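Local coordinates for solute binding protein MsmE (PDB 4R6H) that binds melibiose, raffinose and stachyose as the solute-binding component of the ABC transporter that imports these sugars, at residues Ser405-Leu408 with Gly409-Lys413. Residues are numbered along the deposited sequence; the frame is centred on the assembly and turned at random.
Sequences SQKL and GREYK
The side chain of K407 runs alongside that of E411 one helical turn later, both pointing the same way, so that CE of the lysine rests 3.3 Å from OE2 of the carboxylate. The last bend of the chain (chi4 -58°) turns the ammonium slightly off this oxygen, and NZ stays 3.9 Å from E411 OE2, a long i to i+4 salt bridge. K407 also crosses R410 at about a right angle, with CB 3.8 Å and CD 3.9 Å from R410 NH2. The arginine folds back along the helix, bent at chi3 (-68°), and lays one guanidinium face over K407 CA and the carbonyl oxygen of Q406, while NH1 sits 3.7 Å from Q406 CB. Beneath run regular alpha-helical bonds, among them E411 N to K407 O at 3.0 Å. The buried side of this helix, 401-420, carries L408 against V386, L387 and V390 of helix 383-395, and Y412 edge-to-face with W225. Since E411 OE1 pairs with R414, an alanine at E411 would probably leave both K407 and R414 without their acidic mate. The carboxylate thus lies between two basic residues, held chiefly by R414 and more loosely by K407, and probably tempers the positive charge gathered there.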
loop_
_atom_site.group_PDB
_atom_site.type_symbol
_atom_site.label_atom_id
_atom_site.label_comp_id
_atom_site.label_asym_id
_atom_site.label_seq_id
_atom_site.Cartn_x
_atom_site.Cartn_y
_atom_site.Cartn_z
ATOM N N SER A 405 5.750 -23.044 2.722
ATOM C CA SER A 405 5.197 -23.045 1.384
ATOM C C SER A 405 4.079 -24.064 1.266
ATOM O O SER A 405 3.110 -23.838 0.573
ATOM C CB SER A 405 6.293 -23.283 0.350
ATOM O OG SER A 405 7.144 -22.144 0.366
ATOM N N GLN A 406 4.170 -25.159 2.010
ATOM C CA GLN A 406 3.101 -26.136 1.949
ATOM C C GLN A 406 1.819 -25.599 2.592
ATOM O O GLN A 406 0.719 -25.724 2.025
ATOM C CB GLN A 406 3.561 -27.435 2.583
ATOM C CG GLN A 406 4.661 -28.074 1.746
ATOM C CD GLN A 406 5.102 -29.410 2.290
ATOM O OE1 GLN A 406 5.056 -30.424 1.595
ATOM N NE2 GLN A 406 5.532 -29.419 3.543
ATOM N N LYS A 407 1.964 -24.955 3.743
ATOM C CA LYS A 407 0.818 -24.278 4.366
ATOM C C LYS A 407 0.201 -23.196 3.498
ATOM O O LYS A 407 -1.028 -23.060 3.391
ATOM C CB LYS A 407 1.262 -23.699 5.687
ATOM C CG LYS A 407 0.213 -22.865 6.426
ATOM C CD LYS A 407 -0.766 -23.743 7.195
ATOM C CE LYS A 407 -1.858 -22.940 7.901
ATOM N NZ LYS A 407 -1.327 -21.931 8.862
ATOM N N LEU A 408 1.040 -22.383 2.856
ATOM C CA LEU A 408 0.501 -21.368 2.009
ATOM C C LEU A 408 -0.360 -21.950 0.889
ATOM O O LEU A 408 -1.372 -21.381 0.553
ATOM C CB LEU A 408 1.596 -20.442 1.448
ATOM C CG LEU A 408 2.233 -19.573 2.545
ATOM C CD1 LEU A 408 3.565 -19.032 1.998
ATOM C CD2 LEU A 408 1.364 -18.425 3.010
ATOM N N GLY A 409 0.128 -23.034 0.267
ATOM C CA GLY A 409 -0.580 -23.676 -0.834
ATOM C C GLY A 409 -1.934 -24.188 -0.380
ATOM O O GLY A 409 -2.916 -24.073 -1.088
ATOM N N ARG A 410 -1.956 -24.762 0.811
ATOM C CA ARG A 410 -3.217 -25.285 1.354
ATOM C C ARG A 410 -4.216 -24.151 1.593
ATOM O O ARG A 410 -5.378 -24.252 1.217
ATOM C CB ARG A 410 -2.972 -26.044 2.666
ATOM C CG ARG A 410 -2.260 -27.379 2.517
ATOM C CD ARG A 410 -2.314 -28.210 3.800
ATOM N NE ARG A 410 -1.531 -27.659 4.917
ATOM C CZ ARG A 410 -0.218 -27.863 5.127
ATOM N NH1 ARG A 410 0.524 -28.589 4.299
ATOM N NH2 ARG A 410 0.370 -27.321 6.179
ATOM N N GLU A 411 -3.769 -23.056 2.208
ATOM C CA GLU A 411 -4.651 -21.912 2.431
ATOM C C GLU A 411 -5.117 -21.234 1.136
ATOM O O GLU A 411 -6.257 -20.785 1.020
ATOM C CB GLU A 411 -3.890 -20.875 3.261
ATOM C CG GLU A 411 -3.580 -21.298 4.677
ATOM C CD GLU A 411 -4.776 -21.142 5.602
ATOM O OE1 GLU A 411 -5.863 -20.723 5.139
ATOM O OE2 GLU A 411 -4.624 -21.430 6.799
ATOM N N TYR A 412 -4.216 -21.118 0.160
ATOM C CA TYR A 412 -4.554 -20.601 -1.145
ATOM C C TYR A 412 -5.683 -21.411 -1.770
ATOM O O TYR A 412 -6.674 -20.841 -2.219
ATOM C CB TYR A 412 -3.282 -20.630 -1.977
ATOM C CG TYR A 412 -3.330 -20.363 -3.446
ATOM C CD1 TYR A 412 -3.351 -19.063 -3.975
ATOM C CD2 TYR A 412 -3.258 -21.434 -4.343
ATOM C CE1 TYR A 412 -3.319 -18.850 -5.335
ATOM C CE2 TYR A 412 -3.222 -21.233 -5.707
ATOM C CZ TYR A 412 -3.251 -19.947 -6.208
ATOM O OH TYR A 412 -3.211 -19.764 -7.571
ATOM N N LYS A 413 -5.534 -22.719 -1.742
ATOM C CA LYS A 413 -6.537 -23.617 -2.314
ATOM C C LYS A 413 -7.865 -23.482 -1.563
ATOM O O LYS A 413 -8.945 -23.352 -2.182
ATOM C CB LYS A 413 -6.039 -25.072 -2.270
ATOM C CG LYS A 413 -5.806 -25.714 -3.624
ATOM C CD LYS A 413 -4.516 -25.249 -4.276
ATOM C CE LYS A 413 -4.464 -25.714 -5.722
ATOM N NZ LYS A 413 -5.367 -24.915 -6.598
#